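Local coordinates for hypoxanthine-guanine phosphoribosyltransferase (Thermus thermophilus, PDB 3ACD), which probably catalyses the magnesium-dependent transfer of a phosphoribosyl group to hypoxanthine or guanine in purine salvage, and is seen here with its product IMP, at residues 39-44 with 57-62; 98-103 with 116-121; 129-134 with 171-176. One frame throughout, in Å; residues are numbered along the deposited sequence.

Contact 1 (39-44 with 57-62); sequences PHLICV and RAIPLP
L41 and I59 meet tip to tip inside a beta-alpha-beta crossover, in which strand 40-45, helix 49-56 and the parallel neighbouring strand 64-70 follow one another. The loop 57-62 brings the chain from the end of the helix back to the sheet and packs on P39 and L41, at the start of strand 40-45.

The contact is largely apolar. L41 CD2 lies 3.9 Å from I59 CD1. In L41, CG is anti to the carbonyl carbon (chi1 -72°); this turns CG toward the loop, and CD2 is the methyl that meets it, while M52 and V56 of helix 49-56 also pack on the same leucine. Further along, P39 CD and L61 CD1 approach more loosely, at 4.5 Å.

Polar bonds hold the loop itself in shape. L61 N donates to I59 O across 2.8 Å, making P60 the centre of an inverse gamma turn, and I59 and L61, on the two arms of this bend, both point toward segment 39-44. N169 of the second subunit donates its ND2 to I59 O and L61 O, so the turn also belongs to the dimer interface.

Where the loop ends, the P39 ring also meets backbone, with CD 3.6 Å from P62 O.

Contact 2 (98-103 with 116-121); sequences VIVVED and DYLEAR. With IMP (inosinic acid), chain B.
L118 reaches down from helix 109-119 onto V100 and V98 of strand 97-102, and these three buried residues make the whole direct contact. Its CD1 does the touching: it presses on V100 CG2 at 3.4 Å, closer than usual for two methyl carbons, and stands more loosely, 4.4 Å, from V98 CG1. The L118 and V100 side chains cross obliquely. In V100, CG1 is anti to the backbone N (chi1 178°), which leaves CG2 as the branch facing the leucine. I42 of strand 40-45 also packs on L118.

Beyond V100 the strand runs into the acidic pair E102-D103 of the PRPP-binding motif of type I phosphoribosyltransferases; the motif loop then leads into helix 109-119. D103 takes the two ribose hydroxyls of IMP one to each carboxylate oxygen: O3' donates to OD1 (2.7 Å) and O2' to OD2 (2.9 Å). An alanine here removes both carboxylate oxygens, which would probably leave O2' and O3' without these acceptors and the ribose less firmly held. E102, bent at chi2, folds its carboxylate back so that OE1 accepts a weak bond from D103 N (3.3 Å, 142°).

Contact 3 (129-134 with 171-176); sequences AALLSK and PFITSI. With IMP (inosinic acid), chain B.
I173 fits its side chain against two consecutive leucines, L131 and L132, with a different atom for each. Its CD1 meets L132 CD1 tip to tip at 4.1 Å, and its CG1 stands 4.3 Å from L131 CD2. In I173, CG1 is anti to the carbonyl carbon (chi1 -80°), which points this longer branch at both leucines. All three residues are buried, and the contact across the segments is wholly apolar.

Two residues further on, K134 faces IMP. Its NZ donates to two acceptors of the hypoxanthine, O6 at 2.9 Å and N7 at 3.2 Å. The chain is bent at chi3 (-67°), and this kink brings the ammonium group up to N7 and O6. Because O6 is present in hypoxanthine and guanine alike, the grip is consistent with recognition of both bases.

The next shell holds these groups in place. A154 O also accepts from K134 NZ, and D106 makes a long, weak ion pair with the same nitrogen. V156, whose carbonyl oxygen is bonded to IMP, packs on L132 and on S175, linking the apolar contact with the nucleotide pocket. T174 OG1 is hydrogen-bonded to G8 N and Q13 OE1, while S175 OG is bonded to V12 O, tying the C-terminal segment to the N-terminal one.

In the fold, the chain turns a corner at L131: strand 125-130 lies between strands 97-102 and 146-150 of the parallel sheet, whereas 132-133 lies between 146-150 and 104-105. I173, just before strand 174-175, packs on this corner; that strand pairs antiparallel with 156-157 in a separate two-stranded sheet.

The three contacts come in series along the chain, none nested in or crossing another. Contact 1 closes first, round helix 49-56, where the chain returns from strand 40-45 toward strand 64-70. Contact 2, after strand 64-70 and a partly unmodelled region, closes the excursion through the nucleotide-binding loop into helix 109-119. Contact 3 spans the longest gap and joins the sheet to the C-terminal segment. Strand 97-102 lies between the others: its backbone probably bonds to strand 40-45 through I42 O and V101 N (2.8 Å), and to strand 125-130 through V100 O and A129 N (2.8 Å). Contacts 2 and 3 both reach IMP, one at the ribose and one at the base.

Contact 1 (39-44 with 57-62)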
loop_
_atom_site.group_PDB
_atom_site.type_symbol
_atom_site.label_atom_id
_atom_site.label_comp_id
_atom_site.label_asym_id
_atom_site.label_seq_id
_atom_site.Cartn_x
_atom_site.Cartn_y
_atom_site.Cartn_z
ATOM N N PRO A 39 4.669 -12.697 -12.550
ATOM C CA PRO A 39 4.077 -13.020 -11.255
ATOM C C PRO A 39 2.863 -12.186 -10.883
ATOM O O PRO A 39 2.626 -11.108 -11.433
ATOM C CB PRO A 39 5.241 -12.819 -10.292
ATOM C CG PRO A 39 5.976 -11.689 -10.910
ATOM C CD PRO A 39 5.982 -12.048 -12.381
ATOM N N HIS A 40 2.094 -12.724 -9.949
ATOM C CA HIS A 40 0.906 -12.074 -9.431
ATOM C C HIS A 40 1.151 -11.953 -7.934
ATOM O O HIS A 40 1.157 -12.956 -7.221
ATOM C CB HIS A 40 -0.324 -12.943 -9.695
ATOM C CG HIS A 40 -1.600 -12.355 -9.178
ATOM N ND1 HIS A 40 -2.068 -11.124 -9.581
ATOM C CD2 HIS A 40 -2.510 -12.835 -8.298
ATOM C CE1 HIS A 40 -3.212 -10.869 -8.971
ATOM N NE2 HIS A 40 -3.501 -11.892 -8.186
ATOM N N LEU A 41 1.370 -10.732 -7.463
ATOM C CA LEU A 41 1.632 -10.510 -6.046
ATOM C C LEU A 41 0.366 -10.172 -5.269
ATOM O O LEU A 41 -0.370 -9.254 -5.622
ATOM C CB LEU A 41 2.663 -9.391 -5.859
ATOM C CG LEU A 41 4.114 -9.702 -6.240
ATOM C CD1 LEU A 41 4.213 -9.991 -7.728
ATOM C CD2 LEU A 41 4.999 -8.521 -5.876
ATOM N N ILE A 42 0.116 -10.930 -4.207
ATOM C CA ILE A 42 -1.060 -10.707 -3.380
ATOM C C ILE A 42 -0.653 -10.128 -2.032
ATOM O O ILE A 42 -0.012 -10.798 -1.221
ATOM C CB ILE A 42 -1.825 -12.021 -3.149
ATOM C CG1 ILE A 42 -2.245 -12.611 -4.499
ATOM C CG2 ILE A 42 -3.032 -11.771 -2.244
ATOM C CD1 ILE A 42 -2.995 -13.924 -4.391
ATOM N N CYS A 43 -1.028 -8.874 -1.809
ATOM C CA CYS A 43 -0.717 -8.180 -0.571
ATOM C C CYS A 43 -1.737 -8.495 0.517
ATOM O O CYS A 43 -2.940 -8.307 0.328
ATOM C CB CYS A 43 -0.686 -6.670 -0.815
ATOM S SG CYS A 43 -0.500 -5.681 0.694
ATOM N N VAL A 44 -1.254 -8.986 1.654
ATOM C CA VAL A 44 -2.137 -9.293 2.769
ATOM C C VAL A 44 -2.314 -8.027 3.604
ATOM O O VAL A 44 -1.410 -7.610 4.331
ATOM C CB VAL A 44 -1.565 -10.428 3.656
ATOM C CG1 VAL A 44 -2.488 -10.679 4.846
ATOM C CG2 VAL A 44 -1.423 -11.707 2.836
ATOM N N ARG A 57 8.248 -1.965 -6.426
ATOM C CA ARG A 57 9.053 -0.975 -7.129
ATOM C C ARG A 57 10.499 -1.432 -7.293
ATOM O O ARG A 57 11.299 -0.753 -7.939
ATOM C CB ARG A 57 9.003 0.367 -6.399
ATOM C CG ARG A 57 7.697 1.118 -6.633
ATOM C CD ARG A 57 7.669 2.445 -5.903
ATOM N NE ARG A 57 7.461 2.288 -4.464
ATOM C CZ ARG A 57 7.301 3.309 -3.629
ATOM N NH1 ARG A 57 7.332 4.551 -4.099
ATOM N NH2 ARG A 57 7.097 3.097 -2.331
ATOM N N ALA A 58 10.824 -2.586 -6.711
ATOM C CA ALA A 58 12.171 -3.148 -6.816
ATOM C C ALA A 58 12.140 -4.441 -7.632
ATOM O O ALA A 58 13.094 -5.216 -7.623
ATOM C CB ALA A 58 12.743 -3.416 -5.428
ATOM N N ILE A 59 11.034 -4.671 -8.336
ATOM C CA ILE A 59 10.891 -5.859 -9.171
ATOM C C ILE A 59 10.614 -5.435 -10.613
ATOM O O ILE A 59 9.460 -5.240 -11.006
ATOM C CB ILE A 59 9.729 -6.757 -8.702
ATOM C CG1 ILE A 59 9.960 -7.210 -7.258
ATOM C CG2 ILE A 59 9.619 -7.980 -9.613
ATOM C CD1 ILE A 59 8.786 -7.968 -6.669
ATOM N N PRO A 60 11.673 -5.273 -11.417
ATOM C CA PRO A 60 11.505 -4.870 -12.815
ATOM C C PRO A 60 11.066 -6.020 -13.717
ATOM O O PRO A 60 11.846 -6.534 -14.521
ATOM C CB PRO A 60 12.884 -4.320 -13.179
ATOM C CG PRO A 60 13.797 -5.177 -12.375
ATOM C CD PRO A 60 13.097 -5.256 -11.033
ATOM N N LEU A 61 9.803 -6.410 -13.567
ATOM C CA LEU A 61 9.187 -7.479 -14.348
ATOM C C LEU A 61 7.724 -7.115 -14.560
ATOM O O LEU A 61 7.167 -6.314 -13.810
ATOM C CB LEU A 61 9.222 -8.807 -13.586
ATOM C CG LEU A 61 10.527 -9.572 -13.387
ATOM C CD1 LEU A 61 10.265 -10.776 -12.485
ATOM C CD2 LEU A 61 11.067 -10.023 -14.734
ATOM N N PRO A 62 7.086 -7.681 -15.597
ATOM C CA PRO A 62 5.672 -7.362 -15.810
ATOM C C PRO A 62 4.944 -8.188 -14.757
ATOM O O PRO A 62 5.205 -9.383 -14.611
ATOM C CB PRO A 62 5.417 -7.864 -17.226
ATOM C CG PRO A 62 6.319 -9.065 -17.309
ATOM C CD PRO A 62 7.596 -8.561 -16.665
#

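Contact 2 (98-103 with 116-121)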
loop_
_atom_site.group_PDB
_atom_site.type_symbol
_atom_site.label_atom_id
_atom_site.label_comp_id
_atom_site.label_asym_id
_atom_site.label_seq_id
_atom_site.Cartn_x
_atom_site.Cartn_y
_atom_site.Cartn_z
ATOM N N VAL A 98 1.976 -17.198 -8.298
ATOM C CA VAL A 98 1.627 -16.307 -7.202
ATOM C C VAL A 98 2.702 -16.084 -6.144
ATOM O O VAL A 98 3.444 -16.998 -5.781
ATOM C CB VAL A 98 0.356 -16.827 -6.482
ATOM C CG1 VAL A 98 -0.039 -15.881 -5.352
ATOM C CG2 VAL A 98 -0.785 -16.977 -7.486
ATOM N N ILE A 99 2.779 -14.848 -5.661
ATOM C CA ILE A 99 3.707 -14.502 -4.594
ATOM C C ILE A 99 2.882 -13.793 -3.527
ATOM O O ILE A 99 2.326 -12.725 -3.774
ATOM C CB ILE A 99 4.827 -13.536 -5.046
ATOM C CG1 ILE A 99 5.687 -14.175 -6.143
ATOM C CG2 ILE A 99 5.706 -13.184 -3.840
ATOM C CD1 ILE A 99 6.767 -13.242 -6.685
ATOM N N VAL A 100 2.786 -14.407 -2.353
ATOM C CA VAL A 100 2.045 -13.821 -1.241
ATOM C C VAL A 100 2.986 -12.834 -0.554
ATOM O O VAL A 100 4.149 -13.151 -0.320
ATOM C CB VAL A 100 1.625 -14.899 -0.216
ATOM C CG1 VAL A 100 0.899 -14.252 0.961
ATOM C CG2 VAL A 100 0.728 -15.938 -0.886
ATOM N N VAL A 101 2.490 -11.640 -0.250
ATOM C CA VAL A 101 3.308 -10.632 0.412
ATOM C C VAL A 101 2.714 -10.359 1.795
ATOM O O VAL A 101 1.643 -9.758 1.923
ATOM C CB VAL A 101 3.365 -9.324 -0.413
ATOM C CG1 VAL A 101 4.246 -8.299 0.293
ATOM C CG2 VAL A 101 3.913 -9.618 -1.808
ATOM N N GLU A 102 3.430 -10.816 2.819
ATOM C CA GLU A 102 3.013 -10.690 4.213
ATOM C C GLU A 102 3.874 -9.720 5.003
ATOM O O GLU A 102 5.001 -9.432 4.617
ATOM C CB GLU A 102 3.080 -12.065 4.884
ATOM C CG GLU A 102 1.820 -12.885 4.739
ATOM C CD GLU A 102 0.764 -12.480 5.738
ATOM O OE1 GLU A 102 0.770 -11.307 6.166
ATOM O OE2 GLU A 102 -0.077 -13.332 6.089
ATOM N N ASP A 103 3.343 -9.223 6.117
ATOM C CA ASP A 103 4.103 -8.304 6.951
ATOM C C ASP A 103 5.024 -9.077 7.887
ATOM O O ASP A 103 6.244 -8.910 7.847
ATOM C CB ASP A 103 3.176 -7.370 7.756
ATOM C CG ASP A 103 2.103 -8.111 8.562
ATOM O OD1 ASP A 103 1.962 -9.348 8.444
ATOM O OD2 ASP A 103 1.382 -7.430 9.327
ATOM N N ASP A 116 -3.446 -22.641 1.892
ATOM C CA ASP A 116 -4.376 -23.704 1.527
ATOM C C ASP A 116 -5.488 -23.132 0.652
ATOM O O ASP A 116 -5.919 -23.763 -0.315
ATOM C CB ASP A 116 -4.988 -24.352 2.772
ATOM C CG ASP A 116 -3.979 -25.156 3.572
ATOM O OD1 ASP A 116 -3.150 -25.859 2.956
ATOM O OD2 ASP A 116 -4.024 -25.097 4.819
ATOM N N TYR A 117 -5.950 -21.935 0.999
ATOM C CA TYR A 117 -7.007 -21.277 0.241
ATOM C C TYR A 117 -6.568 -21.038 -1.202
ATOM O O TYR A 117 -7.291 -21.362 -2.149
ATOM C CB TYR A 117 -7.368 -19.940 0.891
ATOM C CG TYR A 117 -8.421 -19.160 0.137
ATOM C CD1 TYR A 117 -9.744 -19.603 0.086
ATOM C CD2 TYR A 117 -8.095 -17.981 -0.534
ATOM C CE1 TYR A 117 -10.717 -18.889 -0.614
ATOM C CE2 TYR A 117 -9.059 -17.259 -1.239
ATOM C CZ TYR A 117 -10.368 -17.719 -1.273
ATOM O OH TYR A 117 -11.325 -17.012 -1.963
ATOM N N LEU A 118 -5.377 -20.468 -1.363
ATOM C CA LEU A 118 -4.835 -20.178 -2.683
ATOM C C LEU A 118 -4.561 -21.443 -3.496
ATOM O O LEU A 118 -4.867 -21.504 -4.690
ATOM C CB LEU A 118 -3.538 -19.372 -2.554
ATOM C CG LEU A 118 -3.618 -18.014 -1.848
ATOM C CD1 LEU A 118 -2.234 -17.380 -1.817
ATOM C CD2 LEU A 118 -4.602 -17.104 -2.577
ATOM N N GLU A 119 -3.983 -22.452 -2.852
ATOM C CA GLU A 119 -3.668 -23.694 -3.549
ATOM C C GLU A 119 -4.918 -24.381 -4.088
ATOM O O GLU A 119 -4.861 -25.069 -5.108
ATOM C CB GLU A 119 -2.909 -24.647 -2.622
ATOM C CG GLU A 119 -1.497 -24.185 -2.286
ATOM C CD GLU A 119 -0.584 -24.137 -3.501
ATOM O OE1 GLU A 119 -1.073 -24.341 -4.633
ATOM O OE2 GLU A 119 0.628 -23.894 -3.323
ATOM N N ALA A 120 -6.040 -24.187 -3.403
ATOM C CA ALA A 120 -7.305 -24.790 -3.814
ATOM C C ALA A 120 -7.735 -24.324 -5.206
ATOM O O ALA A 120 -8.500 -25.012 -5.885
ATOM C CB ALA A 120 -8.388 -24.462 -2.798
ATOM N N ARG A 121 -7.243 -23.161 -5.631
ATOM C CA ARG A 121 -7.590 -22.641 -6.951
ATOM C C ARG A 121 -6.594 -23.076 -8.016
ATOM O O ARG A 121 -6.697 -22.688 -9.180
ATOM C CB ARG A 121 -7.699 -21.118 -6.913
ATOM C CG ARG A 121 -8.859 -20.639 -6.063
ATOM C CD ARG A 121 -9.202 -19.206 -6.373
ATOM N NE ARG A 121 -10.383 -18.765 -5.641
ATOM C CZ ARG A 121 -11.013 -17.622 -5.872
ATOM N NH1 ARG A 121 -10.573 -16.807 -6.818
ATOM N NH2 ARG A 121 -12.075 -17.291 -5.152
HETATM P P IMP B . 0.240 -15.406 12.684
HETATM O O1P IMP B . 0.383 -15.785 14.106
HETATM O O2P IMP B . -1.054 -16.128 12.071
HETATM O O3P IMP B . 1.558 -15.860 11.875
HETATM O "O5'" IMP B . 0.083 -13.796 12.603
HETATM C "C5'" IMP B . -0.723 -13.232 11.570
HETATM C "C4'" IMP B . -0.801 -11.709 11.696
HETATM O "O4'" IMP B . -0.589 -11.288 13.078
HETATM C "C3'" IMP B . 0.369 -11.040 10.937
HETATM O "O3'" IMP B . 0.107 -10.945 9.536
HETATM C "C2'" IMP B . 0.390 -9.657 11.609
HETATM O "O2'" IMP B . -0.563 -8.773 11.009
HETATM C "C1'" IMP B . 0.001 -9.971 13.064
HETATM N N9 IMP B . 1.214 -9.917 13.915
HETATM C C8 IMP B . 1.920 -10.977 14.436
HETATM N N7 IMP B . 2.936 -10.542 15.133
HETATM C C5 IMP B . 2.950 -9.192 15.096
HETATM C C6 IMP B . 3.789 -8.173 15.652
HETATM O O6 IMP B . 4.761 -8.463 16.329
HETATM N N1 IMP B . 3.480 -6.860 15.392
HETATM C C2 IMP B . 2.387 -6.523 14.624
HETATM N N3 IMP B . 1.605 -7.449 14.112
HETATM C C4 IMP B . 1.843 -8.775 14.314
#

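Contact 3 (129-134 with 171-176)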
loop_
_atom_site.group_PDB
_atom_site.type_symbol
_atom_site.label_atom_id
_atom_site.label_comp_id
_atom_site.label_asym_id
_atom_site.label_seq_id
_atom_site.Cartn_x
_atom_site.Cartn_y
_atom_site.Cartn_z
ATOM N N ALA A 129 6.683 -13.984 0.355
ATOM C CA ALA A 129 7.604 -12.901 0.678
ATOM C C ALA A 129 7.055 -12.305 1.970
ATOM O O ALA A 129 5.873 -11.979 2.050
ATOM C CB ALA A 129 7.613 -11.853 -0.426
ATOM N N ALA A 130 7.909 -12.185 2.982
ATOM C CA ALA A 130 7.503 -11.637 4.268
ATOM C C ALA A 130 8.607 -10.730 4.789
ATOM O O ALA A 130 9.782 -11.072 4.704
ATOM C CB ALA A 130 7.245 -12.767 5.265
ATOM N N LEU A 131 8.237 -9.573 5.323
ATOM C CA LEU A 131 9.251 -8.661 5.839
ATOM C C LEU A 131 9.933 -9.238 7.076
ATOM O O LEU A 131 11.155 -9.186 7.192
ATOM C CB LEU A 131 8.640 -7.305 6.196
ATOM C CG LEU A 131 9.651 -6.272 6.708
ATOM C CD1 LEU A 131 10.624 -5.890 5.585
ATOM C CD2 LEU A 131 8.915 -5.046 7.207
ATOM N N LEU A 132 9.141 -9.806 7.983
ATOM C CA LEU A 132 9.673 -10.353 9.228
ATOM C C LEU A 132 9.147 -11.740 9.575
ATOM O O LEU A 132 8.136 -12.192 9.038
ATOM C CB LEU A 132 9.327 -9.417 10.388
ATOM C CG LEU A 132 9.683 -7.933 10.264
ATOM C CD1 LEU A 132 8.941 -7.147 11.337
ATOM C CD2 LEU A 132 11.186 -7.747 10.388
ATOM N N SER A 133 9.842 -12.402 10.494
ATOM C CA SER A 133 9.443 -13.721 10.960
ATOM C C SER A 133 9.986 -13.950 12.365
ATOM O O SER A 133 11.152 -13.657 12.641
ATOM C CB SER A 133 9.966 -14.817 10.029
ATOM O OG SER A 133 9.577 -16.099 10.508
ATOM N N LYS A 134 9.125 -14.459 13.244
ATOM C CA LYS A 134 9.476 -14.763 14.633
ATOM C C LYS A 134 9.337 -16.278 14.786
ATOM O O LYS A 134 8.369 -16.772 15.369
ATOM C CB LYS A 134 8.514 -14.042 15.588
ATOM C CG LYS A 134 8.584 -12.519 15.496
ATOM C CD LYS A 134 7.675 -11.821 16.503
ATOM C CE LYS A 134 6.201 -12.048 16.196
ATOM N NZ LYS A 134 5.318 -11.246 17.092
ATOM N N PRO A 171 8.426 5.134 9.590
ATOM C CA PRO A 171 9.231 4.647 8.464
ATOM C C PRO A 171 10.186 3.507 8.813
ATOM O O PRO A 171 10.833 2.931 7.933
ATOM C CB PRO A 171 9.960 5.906 7.997
ATOM C CG PRO A 171 10.152 6.666 9.271
ATOM C CD PRO A 171 8.818 6.505 9.967
ATOM N N PHE A 172 10.258 3.175 10.096
ATOM C CA PHE A 172 11.137 2.110 10.560
ATOM C C PHE A 172 10.375 1.075 11.377
ATOM O O PHE A 172 9.205 1.266 11.713
ATOM C CB PHE A 172 12.265 2.712 11.408
ATOM C CG PHE A 172 11.776 3.634 12.494
ATOM C CD1 PHE A 172 11.156 3.128 13.636
ATOM C CD2 PHE A 172 11.897 5.014 12.355
ATOM C CE1 PHE A 172 10.661 3.985 14.621
ATOM C CE2 PHE A 172 11.404 5.880 13.333
ATOM C CZ PHE A 172 10.784 5.364 14.468
ATOM N N ILE A 173 11.044 -0.031 11.679
ATOM C CA ILE A 173 10.445 -1.083 12.484
ATOM C C ILE A 173 10.978 -0.914 13.900
ATOM O O ILE A 173 12.185 -0.770 14.102
ATOM C CB ILE A 173 10.833 -2.499 11.964
ATOM C CG1 ILE A 173 9.964 -2.875 10.760
ATOM C CG2 ILE A 173 10.677 -3.534 13.078
ATOM C CD1 ILE A 173 8.493 -3.059 11.093
ATOM N N THR A 174 10.075 -0.908 14.874
ATOM C CA THR A 174 10.469 -0.781 16.270
ATOM C C THR A 174 9.640 -1.761 17.095
ATOM O O THR A 174 8.896 -2.570 16.538
ATOM C CB THR A 174 10.288 0.672 16.780
ATOM O OG1 THR A 174 10.763 0.773 18.129
ATOM C CG2 THR A 174 8.840 1.091 16.722
ATOM N N SER A 175 9.762 -1.700 18.415
ATOM C CA SER A 175 9.028 -2.624 19.267
ATOM C C SER A 175 8.878 -2.104 20.687
ATOM O O SER A 175 9.479 -1.098 21.059
ATOM C CB SER A 175 9.757 -3.971 19.312
ATOM O OG SER A 175 11.082 -3.803 19.804
ATOM N N ILE A 176 8.071 -2.810 21.472
ATOM C CA ILE A 176 7.845 -2.457 22.869
ATOM C C ILE A 176 8.407 -3.587 23.717
ATOM O O ILE A 176 8.780 -4.639 23.196
ATOM C CB ILE A 176 6.341 -2.320 23.192
ATOM C CG1 ILE A 176 5.623 -3.633 22.866
ATOM C CG2 ILE A 176 5.741 -1.160 22.414
ATOM C CD1 ILE A 176 4.146 -3.639 23.210
HETATM P P IMP B . 0.240 -15.406 12.684
HETATM O O1P IMP B . 0.383 -15.785 14.106
HETATM O O2P IMP B . -1.054 -16.128 12.071
HETATM O O3P IMP B . 1.558 -15.860 11.875
HETATM O "O5'" IMP B . 0.083 -13.796 12.603
HETATM C "C5'" IMP B . -0.723 -13.232 11.570
HETATM C "C4'" IMP B . -0.801 -11.709 11.696
HETATM O "O4'" IMP B . -0.589 -11.288 13.078
HETATM C "C3'" IMP B . 0.369 -11.040 10.937
HETATM O "O3'" IMP B . 0.107 -10.945 9.536
HETATM C "C2'" IMP B . 0.390 -9.657 11.609
HETATM O "O2'" IMP B . -0.563 -8.773 11.009
HETATM C "C1'" IMP B . 0.001 -9.971 13.064
HETATM N N9 IMP B . 1.214 -9.917 13.915
HETATM C C8 IMP B . 1.920 -10.977 14.436
HETATM N N7 IMP B . 2.936 -10.542 15.133
HETATM C C5 IMP B . 2.950 -9.192 15.096
HETATM C C6 IMP B . 3.789 -8.173 15.652
HETATM O O6 IMP B . 4.761 -8.463 16.329
HETATM N N1 IMP B . 3.480 -6.860 15.392
HETATM C C2 IMP B . 2.387 -6.523 14.624
HETATM N N3 IMP B . 1.605 -7.449 14.112
HETATM C C4 IMP B . 1.843 -8.775 14.314
#